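Local coordinates for protein tRNA (cytosine(72)-C(5))-methyltransferase (Pyrococcus horikoshii, PDB 5ZVG) that transfers a methyl group from S-adenosyl-L-methionine to the C5 position of cytosine 72 in several tRNAs, a modification that appears to promote their thermal stability slightly, at residues A[119-124]-A[139-144]; A[202-207]-A[270-275]; A[225-230]-A[248-253]. All coordinates share one frame; numbering follows the deposited sequence.

In the fold
Contact 1 comes first along the chain and lies in the PUA domain, at the edge of the molecule, where a turn leading into strand 124-128 meets the end of strand 134-140. Its centre is about 46 Å from that of contact 2 and about 47 Å from that of contact 3, and it touches neither. Contacts 2 and 3 belong to the methyltransferase domain, their centres about 10 Å apart, and contact 3 falls in the chain between the two segments of contact 2. Strands 201-203 and 225-229 are sheet neighbours, so the two contacts place four parallel strands in the order 267-273, 201-203, 225-229, 250-254. Residues of both contacts hold S-adenosylmethionine, well away from contact 1.

Contact 1: A[119-124]-A[139-144]; sequences IKEGDE and IARMDY
Ile119 and Ala140 form the packed side of this contact, Ile119 CG2 resting 3.7 Å from Ala140 CB while Val125 and Met147 close in on both side chains. The first torsion of Ile119 (chi1 -65°) keeps CG1 beside the backbone N and turns the CG2 methyl onto the alanine. The backbone of Ala140 is gripped at both ends: Gly122 N reaches Ala140 O at 2.6 Å in an almost straight bond, and Ala140 N gives its hydrogen to Asp123 O at 2.9 Å. These bonds carry on from the antiparallel pairing of Glu124 with Ile139 in the sheet of the PUA domain, just where a type II turn from Lys120 to Asp123 feeds strand 124-128. Gly122 takes the third place of that turn, where a side chain would press on the carbonyl before it. Farther along, Asp143 OD1 accepts Glu121 N at 2.8 Å, and Tyr144 N, at the start of helix 144-147, bonds to Ile119 O. Toward solvent the fit is looser. The extended Glu121 chain lies along the Arg141 backbone, yet its OE2 stays 5.1 Å from Arg141 NH1. Arg141 instead pairs with Glu157, and Ile139 CG2 sits over one face of its guanidinium, toward the rim.

Contact 2: A[202-207]-A[270-275]; sequences IDMAAA and ILLDAP. With SAM (S-adenosylmethionine), chain C.
Ala205 and Asp273 sit where two parallel strands part, and one ligand atom bridges the split: the amino N of S-adenosylmethionine donates to Asp273 OD2 at 2.5 Å, very short as modelled, and to Ala205 O at 3.2 Å. The Ala205 CB methyl meanwhile lies near both Asp273 O and the ribose O4'. Asp273 has its CG anti to the backbone N (chi1 -178°), which carries the carboxylate out to the amino group. Lys211, itself a cofactor-binding residue, makes a salt bridge to Asp273 OD2, and Ser321 OG bonds to Asp273 OD1, which helps hold the carboxylate. Before the split the strands pair in regular fashion, Leu271 N bonding to Ile202 O at 2.9 Å; the next link, Met204 N to Leu271 O, is already longer at 3.3 Å, though well aligned. This is the Rossmann-like core of a class I methyltransferase, in which cofactor binds at the C-terminal ends of the parallel strands; 202-207 leads into the glycine-rich loop, and Asp273-Ala274-Pro275 begins motif IV of the RNA cytosine-C5 enzymes. Met204 carries the apolar packing. Bent at chi3 (61°), its chain crosses two partners at a slant, CG meeting Leu272 CD1 at 3.6 Å and the CE methyl pressing on Ile270 CG2 at 3.4 Å, with Ala308 of helix 291-311 also against it. On the other face of the sheet Asp203 and Leu271 lie side by side, Asp203 OD2 3.8 Å from Leu271 CD2; that same oxygen bonds to Thr212 OG1. At the ligand end, Pro275 CG approaches C8 of the adenine at 3.9 Å, and Tyr300 touches the proline ring.

Contact 3: A[225-230]-A[248-253]; sequences IIAIDK and KNVKLV. With SAM (S-adenosylmethionine), chain C.
Ile228 and Val253 meet obliquely on one face of a parallel strand pair, the two strands of a beta-alpha-beta unit in the Rossmann-like methyltransferase fold, joined by helix 232-245. In Val253, with CG1 beside the backbone N (chi1 -72°), CG2 falls between the N and the carbonyl carbon, a crowded position that points this methyl at strand 225-229. There it rests against two isoleucines, 3.4 Å from Ile228 CG1 and 3.8 Å from Ile226 CG2. On the opposite face Val250 spreads its branches over two neighbours: CG1 lies 3.8 Å from Ala227 CB, and CG2 approaches Ile225 CB at 4.1 Å. Ala227 CB lies alongside Val250 and Leu252 on that face, and Met238 of helix 232-245 packs against it as well. Between the two faces the backbone ladder is straight in its middle, with Ala227 N bonding to Lys251 O at 2.9 Å and an N-H...O angle of 174°. It weakens at the end, where Asp229 N reaches Val253 O only at 3.4 Å. The Asp229 side chain turns away from strand 250-254 toward the ribose of S-adenosylmethionine, whose O2' donates to Asp229 OD1 at 2.5 Å, very short as modelled, while Ala207 N bonds to Asp229 OD2. Replacing Asp229 by alanine is likely to leave the ribose O2' and Ala207 N without their acceptor, setting the cofactor-binding loop freer to shift. Besides the ribose hydroxyl, Asp229 OD1 also takes the backbone N-H of Ser231.

Contact 1: A[119-124]-A[139-144]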
loop_
_atom_site.group_PDB
_atom_site.type_symbol
_atom_site.label_atom_id
_atom_site.label_comp_id
_atom_site.label_asym_id
_atom_site.label_seq_id
_atom_site.Cartn_x
_atom_site.Cartn_y
_atom_site.Cartn_z
ATOM N N ILE A 119 20.840 1.159 -30.122
ATOM C CA ILE A 119 20.165 -0.034 -29.638
ATOM C C ILE A 119 19.343 -0.736 -30.719
ATOM O O ILE A 119 18.411 -0.162 -31.293
ATOM C CB ILE A 119 19.251 0.297 -28.448
ATOM C CG1 ILE A 119 20.089 0.762 -27.254
ATOM C CG2 ILE A 119 18.425 -0.916 -28.052
ATOM C CD1 ILE A 119 19.269 1.074 -26.013
ATOM N N LYS A 120 19.668 -2.006 -30.937
ATOM C CA LYS A 120 18.947 -2.859 -31.872
ATOM C C LYS A 120 18.430 -4.071 -31.103
ATOM O O LYS A 120 18.965 -4.410 -30.046
ATOM C CB LYS A 120 19.853 -3.282 -33.035
ATOM C CG LYS A 120 21.235 -3.760 -32.590
ATOM C CD LYS A 120 22.195 -3.990 -33.752
ATOM C CE LYS A 120 23.498 -4.658 -33.286
ATOM N NZ LYS A 120 24.265 -3.833 -32.295
ATOM N N GLU A 121 17.371 -4.696 -31.611
ATOM C CA GLU A 121 16.781 -5.868 -30.969
ATOM C C GLU A 121 17.828 -6.920 -30.623
ATOM O O GLU A 121 18.740 -7.173 -31.402
ATOM C CB GLU A 121 15.702 -6.475 -31.868
ATOM C CG GLU A 121 15.063 -7.746 -31.316
ATOM C CD GLU A 121 13.867 -8.198 -32.135
ATOM O OE1 GLU A 121 13.731 -7.739 -33.293
ATOM O OE2 GLU A 121 13.063 -9.007 -31.619
ATOM N N GLY A 122 17.699 -7.519 -29.445
ATOM C CA GLY A 122 18.656 -8.510 -28.990
ATOM C C GLY A 122 19.843 -7.946 -28.230
ATOM O O GLY A 122 20.574 -8.695 -27.586
ATOM N N ASP A 123 20.049 -6.634 -28.305
ATOM C CA ASP A 123 21.150 -6.012 -27.578
ATOM C C ASP A 123 20.899 -6.089 -26.082
ATOM O O ASP A 123 19.757 -5.983 -25.632
ATOM C CB ASP A 123 21.340 -4.551 -27.996
ATOM C CG ASP A 123 22.014 -4.409 -29.351
ATOM O OD1 ASP A 123 22.481 -5.433 -29.899
ATOM O OD2 ASP A 123 22.067 -3.271 -29.875
ATOM N N GLU A 124 21.964 -6.288 -25.314
ATOM C CA GLU A 124 21.865 -6.189 -23.867
ATOM C C GLU A 124 21.902 -4.706 -23.498
ATOM O O GLU A 124 22.761 -3.954 -23.969
ATOM C CB GLU A 124 22.991 -6.967 -23.180
ATOM C CG GLU A 124 22.808 -7.135 -21.670
ATOM C CD GLU A 124 24.028 -7.742 -20.985
ATOM O OE1 GLU A 124 24.844 -8.390 -21.678
ATOM O OE2 GLU A 124 24.169 -7.574 -19.752
ATOM N N ILE A 139 17.251 -7.407 -22.229
ATOM C CA ILE A 139 17.532 -7.566 -23.658
ATOM C C ILE A 139 16.465 -6.824 -24.477
ATOM O O ILE A 139 15.263 -7.059 -24.319
ATOM C CB ILE A 139 17.563 -9.065 -24.104
ATOM C CG1 ILE A 139 18.818 -9.801 -23.620
ATOM C CG2 ILE A 139 17.509 -9.176 -25.615
ATOM C CD1 ILE A 139 18.879 -10.103 -22.132
ATOM N N ALA A 140 16.906 -5.920 -25.344
ATOM C CA ALA A 140 15.985 -5.138 -26.164
ATOM C C ALA A 140 15.208 -6.019 -27.139
ATOM O O ALA A 140 15.790 -6.838 -27.847
ATOM C CB ALA A 140 16.742 -4.062 -26.923
ATOM N N ARG A 141 13.891 -5.835 -27.176
ATOM C CA ARG A 141 13.044 -6.551 -28.122
ATOM C C ARG A 141 12.514 -5.619 -29.201
ATOM O O ARG A 141 11.672 -6.004 -30.008
ATOM C CB ARG A 141 11.884 -7.242 -27.408
ATOM C CG ARG A 141 12.321 -8.346 -26.468
ATOM C CD ARG A 141 13.295 -9.291 -27.161
ATOM N NE ARG A 141 13.745 -10.347 -26.260
ATOM C CZ ARG A 141 14.801 -11.122 -26.482
ATOM N NH1 ARG A 141 15.540 -10.937 -27.566
ATOM N NH2 ARG A 141 15.136 -12.061 -25.606
ATOM N N MET A 142 13.005 -4.385 -29.188
ATOM C CA MET A 142 12.753 -3.428 -30.254
ATOM C C MET A 142 14.049 -2.720 -30.597
ATOM O O MET A 142 14.941 -2.604 -29.755
ATOM C CB MET A 142 11.699 -2.396 -29.854
ATOM C CG MET A 142 10.332 -2.958 -29.534
ATOM S SD MET A 142 9.174 -1.655 -29.065
ATOM C CE MET A 142 7.657 -2.582 -28.821
ATOM N N ASP A 143 14.155 -2.253 -31.834
ATOM C CA ASP A 143 15.228 -1.350 -32.208
ATOM C C ASP A 143 14.951 -0.003 -31.555
ATOM O O ASP A 143 13.835 0.238 -31.083
ATOM C CB ASP A 143 15.321 -1.198 -33.728
ATOM C CG ASP A 143 15.605 -2.508 -34.431
ATOM O OD1 ASP A 143 16.375 -3.323 -33.877
ATOM O OD2 ASP A 143 15.074 -2.712 -35.545
ATOM N N TYR A 144 15.961 0.863 -31.510
ATOM C CA TYR A 144 15.782 2.207 -30.968
ATOM C C TYR A 144 14.556 2.919 -31.554
ATOM O O TYR A 144 13.757 3.499 -30.816
ATOM C CB TYR A 144 17.029 3.057 -31.205
ATOM C CG TYR A 144 16.764 4.526 -30.986
ATOM C CD1 TYR A 144 16.713 5.056 -29.705
ATOM C CD2 TYR A 144 16.538 5.378 -32.062
ATOM C CE1 TYR A 144 16.451 6.388 -29.500
ATOM C CE2 TYR A 144 16.275 6.713 -31.865
ATOM C CZ TYR A 144 16.234 7.213 -30.583
ATOM O OH TYR A 144 15.979 8.547 -30.385
#

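Contact 2: A[202-207]-A[270-275]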
loop_
_atom_site.group_PDB
_atom_site.type_symbol
_atom_site.label_atom_id
_atom_site.label_comp_id
_atom_site.label_asym_id
_atom_site.label_seq_id
_atom_site.Cartn_x
_atom_site.Cartn_y
_atom_site.Cartn_z
ATOM N N ILE A 202 -18.841 1.842 8.329
ATOM C CA ILE A 202 -18.514 2.828 7.315
ATOM C C ILE A 202 -17.017 2.874 7.037
ATOM O O ILE A 202 -16.209 3.098 7.938
ATOM C CB ILE A 202 -18.969 4.241 7.719
ATOM C CG1 ILE A 202 -20.459 4.263 8.075
ATOM C CG2 ILE A 202 -18.650 5.235 6.606
ATOM C CD1 ILE A 202 -20.923 5.601 8.598
ATOM N N ASP A 203 -16.669 2.662 5.775
ATOM C CA ASP A 203 -15.322 2.891 5.278
ATOM C C ASP A 203 -15.337 4.204 4.508
ATOM O O ASP A 203 -15.820 4.254 3.377
ATOM C CB ASP A 203 -14.873 1.737 4.382
ATOM C CG ASP A 203 -13.379 1.728 4.141
ATOM O OD1 ASP A 203 -12.720 2.768 4.365
ATOM O OD2 ASP A 203 -12.866 0.674 3.706
ATOM N N MET A 204 -14.804 5.266 5.107
ATOM C CA MET A 204 -15.031 6.602 4.558
ATOM C C MET A 204 -13.961 7.057 3.577
ATOM O O MET A 204 -14.052 8.153 3.025
ATOM C CB MET A 204 -15.154 7.629 5.684
ATOM C CG MET A 204 -13.969 7.704 6.617
ATOM S SD MET A 204 -14.245 9.006 7.833
ATOM C CE MET A 204 -15.702 8.362 8.612
ATOM N N ALA A 205 -12.961 6.217 3.351
ATOM C CA ALA A 205 -11.990 6.454 2.290
ATOM C C ALA A 205 -11.616 5.104 1.721
ATOM O O ALA A 205 -10.517 4.599 1.957
ATOM C CB ALA A 205 -10.775 7.188 2.811
ATOM N N ALA A 206 -12.541 4.518 0.970
ATOM C CA ALA A 206 -12.534 3.079 0.769
ATOM C C ALA A 206 -11.866 2.590 -0.512
ATOM O O ALA A 206 -11.369 1.466 -0.543
ATOM C CB ALA A 206 -13.956 2.570 0.819
ATOM N N ALA A 207 -11.820 3.419 -1.551
ATOM C CA ALA A 207 -11.364 2.943 -2.859
ATOM C C ALA A 207 -9.842 2.828 -2.898
ATOM O O ALA A 207 -9.151 3.643 -2.293
ATOM C CB ALA A 207 -11.860 3.866 -3.962
ATOM N N ILE A 270 -16.317 2.440 12.372
ATOM C CA ILE A 270 -15.839 3.262 11.276
ATOM C C ILE A 270 -14.365 3.001 11.011
ATOM O O ILE A 270 -13.532 3.092 11.920
ATOM C CB ILE A 270 -16.034 4.758 11.555
ATOM C CG1 ILE A 270 -17.513 5.133 11.486
ATOM C CG2 ILE A 270 -15.252 5.575 10.556
ATOM C CD1 ILE A 270 -17.765 6.616 11.633
ATOM N N LEU A 271 -14.048 2.666 9.764
ATOM C CA LEU A 271 -12.660 2.611 9.329
ATOM C C LEU A 271 -12.279 3.883 8.584
ATOM O O LEU A 271 -12.923 4.266 7.605
ATOM C CB LEU A 271 -12.404 1.390 8.444
ATOM C CG LEU A 271 -11.025 1.375 7.775
ATOM C CD1 LEU A 271 -9.906 1.435 8.796
ATOM C CD2 LEU A 271 -10.871 0.149 6.905
ATOM N N LEU A 272 -11.226 4.532 9.063
ATOM C CA LEU A 272 -10.667 5.696 8.394
ATOM C C LEU A 272 -9.230 5.393 7.982
ATOM O O LEU A 272 -8.287 5.588 8.753
ATOM C CB LEU A 272 -10.730 6.932 9.292
ATOM C CG LEU A 272 -10.069 8.202 8.740
ATOM C CD1 LEU A 272 -10.550 8.524 7.328
ATOM C CD2 LEU A 272 -10.324 9.380 9.670
ATOM N N ASP A 273 -9.077 4.876 6.770
ATOM C CA ASP A 273 -7.756 4.646 6.205
ATOM C C ASP A 273 -7.407 5.881 5.382
ATOM O O ASP A 273 -7.604 5.925 4.168
ATOM C CB ASP A 273 -7.744 3.358 5.375
ATOM C CG ASP A 273 -6.388 3.040 4.806
ATOM O OD1 ASP A 273 -5.438 2.857 5.599
ATOM O OD2 ASP A 273 -6.280 2.921 3.568
ATOM N N ALA A 274 -6.874 6.882 6.073
ATOM C CA ALA A 274 -6.916 8.262 5.605
ATOM C C ALA A 274 -5.892 8.576 4.526
ATOM O O ALA A 274 -4.785 8.029 4.529
ATOM C CB ALA A 274 -6.723 9.206 6.785
ATOM N N PRO A 275 -6.266 9.467 3.591
ATOM C CA PRO A 275 -5.274 10.026 2.671
ATOM C C PRO A 275 -4.127 10.616 3.479
ATOM O O PRO A 275 -4.367 11.260 4.500
ATOM C CB PRO A 275 -6.058 11.102 1.903
ATOM C CG PRO A 275 -7.256 11.392 2.753
ATOM C CD PRO A 275 -7.592 10.086 3.411
HETATM N N SAM C . -8.427 2.218 2.402
HETATM C CA SAM C . -8.336 2.061 0.953
HETATM C C SAM C . -7.986 0.629 0.549
HETATM O O SAM C . -7.922 0.306 -0.638
HETATM O OXT SAM C . -7.765 -0.238 1.396
HETATM C CB SAM C . -7.356 3.066 0.348
HETATM C CG SAM C . -7.640 4.522 0.718
HETATM S SD SAM C . -6.421 5.680 0.046
HETATM C CE SAM C . -5.224 5.675 1.403
HETATM C "C5'" SAM C . -7.237 7.276 0.304
HETATM C "C4'" SAM C . -8.532 7.437 -0.487
HETATM O "O4'" SAM C . -9.288 8.502 0.053
HETATM C "C3'" SAM C . -8.297 7.767 -1.955
HETATM O "O3'" SAM C . -8.870 6.754 -2.744
HETATM C "C2'" SAM C . -9.037 9.064 -2.210
HETATM O "O2'" SAM C . -9.830 8.949 -3.366
HETATM C "C1'" SAM C . -9.927 9.210 -0.991
HETATM N N9 SAM C . -10.171 10.610 -0.596
HETATM C C8 SAM C . -9.277 11.649 -0.547
HETATM N N7 SAM C . -9.932 12.754 -0.119
HETATM C C5 SAM C . -11.228 12.433 0.108
HETATM C C6 SAM C . -12.322 13.168 0.548
HETATM N N6 SAM C . -12.201 14.460 0.840
HETATM N N1 SAM C . -13.546 12.543 0.684
HETATM C C2 SAM C . -13.679 11.204 0.386
HETATM N N3 SAM C . -12.590 10.481 -0.050
HETATM C C4 SAM C . -11.386 11.087 -0.188
#

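Contact 3: A[225-230]-A[248-253]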
loop_
_atom_site.group_PDB
_atom_site.type_symbol
_atom_site.label_atom_id
_atom_site.label_comp_id
_atom_site.label_asym_id
_atom_site.label_seq_id
_atom_site.Cartn_x
_atom_site.Cartn_y
_atom_site.Cartn_z
ATOM N N ILE A 225 -21.890 -3.003 4.267
ATOM C CA ILE A 225 -20.766 -2.096 4.432
ATOM C C ILE A 225 -20.958 -0.887 3.529
ATOM O O ILE A 225 -21.122 -1.023 2.315
ATOM C CB ILE A 225 -19.424 -2.768 4.097
ATOM C CG1 ILE A 225 -19.250 -4.058 4.898
ATOM C CG2 ILE A 225 -18.266 -1.802 4.344
ATOM C CD1 ILE A 225 -18.163 -4.962 4.352
ATOM N N ILE A 226 -20.963 0.297 4.128
ATOM C CA ILE A 226 -21.059 1.527 3.359
ATOM C C ILE A 226 -19.659 2.021 3.067
ATOM O O ILE A 226 -18.876 2.247 3.987
ATOM C CB ILE A 226 -21.855 2.610 4.107
ATOM C CG1 ILE A 226 -23.250 2.096 4.452
ATOM C CG2 ILE A 226 -21.951 3.876 3.271
ATOM C CD1 ILE A 226 -24.054 3.060 5.262
ATOM N N ALA A 227 -19.343 2.183 1.790
ATOM C CA ALA A 227 -17.996 2.562 1.387
ATOM C C ALA A 227 -17.989 3.884 0.626
ATOM O O ALA A 227 -18.633 4.023 -0.412
ATOM C CB ALA A 227 -17.368 1.468 0.553
ATOM N N ILE A 228 -17.245 4.847 1.158
ATOM C CA ILE A 228 -17.243 6.211 0.656
ATOM C C ILE A 228 -15.930 6.563 -0.028
ATOM O O ILE A 228 -14.861 6.228 0.475
ATOM C CB ILE A 228 -17.479 7.206 1.801
ATOM C CG1 ILE A 228 -18.800 6.899 2.501
ATOM C CG2 ILE A 228 -17.424 8.633 1.295
ATOM C CD1 ILE A 228 -19.067 7.756 3.687
ATOM N N ASP A 229 -16.006 7.212 -1.184
ATOM C CA ASP A 229 -14.827 7.838 -1.775
ATOM C C ASP A 229 -15.217 9.016 -2.657
ATOM O O ASP A 229 -16.304 9.043 -3.228
ATOM C CB ASP A 229 -14.002 6.828 -2.577
ATOM C CG ASP A 229 -12.522 7.169 -2.585
ATOM O OD1 ASP A 229 -12.106 8.033 -3.388
ATOM O OD2 ASP A 229 -11.769 6.577 -1.783
ATOM N N LYS A 230 -14.319 9.988 -2.768
ATOM C CA LYS A 230 -14.574 11.173 -3.571
ATOM C C LYS A 230 -14.302 10.907 -5.052
ATOM O O LYS A 230 -14.964 11.470 -5.924
ATOM C CB LYS A 230 -13.716 12.342 -3.081
ATOM C CG LYS A 230 -14.020 13.669 -3.764
ATOM C CD LYS A 230 -13.101 14.773 -3.269
ATOM C CE LYS A 230 -11.669 14.529 -3.731
ATOM N NZ LYS A 230 -10.825 15.752 -3.631
ATOM N N LYS A 248 -20.720 -9.122 -2.130
ATOM C CA LYS A 248 -22.124 -8.720 -2.241
ATOM C C LYS A 248 -22.570 -7.923 -1.022
ATOM O O LYS A 248 -23.757 -7.820 -0.719
ATOM C CB LYS A 248 -23.014 -9.950 -2.424
ATOM C CG LYS A 248 -22.596 -10.826 -3.587
ATOM C CD LYS A 248 -23.234 -12.194 -3.504
ATOM C CE LYS A 248 -22.920 -13.026 -4.738
ATOM N NZ LYS A 248 -23.935 -14.096 -4.951
ATOM N N ASN A 249 -21.589 -7.346 -0.344
ATOM C CA ASN A 249 -21.771 -6.807 0.988
ATOM C C ASN A 249 -21.784 -5.286 1.008
ATOM O O ASN A 249 -22.197 -4.666 1.987
ATOM C CB ASN A 249 -20.653 -7.320 1.893
ATOM C CG ASN A 249 -21.103 -7.511 3.308
ATOM O OD1 ASN A 249 -22.088 -6.912 3.739
ATOM N ND2 ASN A 249 -20.391 -8.352 4.049
ATOM N N VAL A 250 -21.321 -4.691 -0.084
ATOM C CA VAL A 250 -20.885 -3.304 -0.051
ATOM C C VAL A 250 -21.793 -2.361 -0.828
ATOM O O VAL A 250 -22.157 -2.625 -1.977
ATOM C CB VAL A 250 -19.444 -3.187 -0.591
ATOM C CG1 VAL A 250 -18.992 -1.746 -0.619
ATOM C CG2 VAL A 250 -18.502 -4.011 0.268
ATOM N N LYS A 251 -22.134 -1.249 -0.182
ATOM C CA LYS A 251 -22.865 -0.158 -0.811
ATOM C C LYS A 251 -21.935 1.019 -1.057
ATOM O O LYS A 251 -21.428 1.636 -0.118
ATOM C CB LYS A 251 -24.048 0.271 0.059
ATOM C CG LYS A 251 -24.780 1.511 -0.438
ATOM C CD LYS A 251 -25.250 1.365 -1.881
ATOM C CE LYS A 251 -26.311 2.402 -2.226
ATOM N NZ LYS A 251 -25.873 3.780 -1.870
ATOM N N LEU A 252 -21.705 1.314 -2.329
ATOM C CA LEU A 252 -20.864 2.437 -2.722
ATOM C C LEU A 252 -21.615 3.759 -2.691
ATOM O O LEU A 252 -22.736 3.863 -3.193
ATOM C CB LEU A 252 -20.293 2.206 -4.126
ATOM C CG LEU A 252 -18.923 1.538 -4.241
ATOM C CD1 LEU A 252 -18.815 0.374 -3.316
ATOM C CD2 LEU A 252 -18.681 1.078 -5.654
ATOM N N VAL A 253 -20.992 4.764 -2.087
ATOM C CA VAL A 253 -21.507 6.124 -2.135
ATOM C C VAL A 253 -20.363 7.085 -2.447
ATOM O O VAL A 253 -19.327 7.081 -1.782
ATOM C CB VAL A 253 -22.219 6.529 -0.820
ATOM C CG1 VAL A 253 -23.554 5.815 -0.696
ATOM C CG2 VAL A 253 -21.365 6.215 0.374
HETATM N N SAM C . -8.427 2.218 2.402
HETATM C CA SAM C . -8.336 2.061 0.953
HETATM C C SAM C . -7.986 0.629 0.549
HETATM O O SAM C . -7.922 0.306 -0.638
HETATM O OXT SAM C . -7.765 -0.238 1.396
HETATM C CB SAM C . -7.356 3.066 0.348
HETATM C CG SAM C . -7.640 4.522 0.718
HETATM S SD SAM C . -6.421 5.680 0.046
HETATM C CE SAM C . -5.224 5.675 1.403
HETATM C "C5'" SAM C . -7.237 7.276 0.304
HETATM C "C4'" SAM C . -8.532 7.437 -0.487
HETATM O "O4'" SAM C . -9.288 8.502 0.053
HETATM C "C3'" SAM C . -8.297 7.767 -1.955
HETATM O "O3'" SAM C . -8.870 6.754 -2.744
HETATM C "C2'" SAM C . -9.037 9.064 -2.210
HETATM O "O2'" SAM C . -9.830 8.949 -3.366
HETATM C "C1'" SAM C . -9.927 9.210 -0.991
HETATM N N9 SAM C . -10.171 10.610 -0.596
HETATM C C8 SAM C . -9.277 11.649 -0.547
HETATM N N7 SAM C . -9.932 12.754 -0.119
HETATM C C5 SAM C . -11.228 12.433 0.108
HETATM C C6 SAM C . -12.322 13.168 0.548
HETATM N N6 SAM C . -12.201 14.460 0.840
HETATM N N1 SAM C . -13.546 12.543 0.684
HETATM C C2 SAM C . -13.679 11.204 0.386
HETATM N N3 SAM C . -12.590 10.481 -0.050
HETATM C C4 SAM C . -11.386 11.087 -0.188
#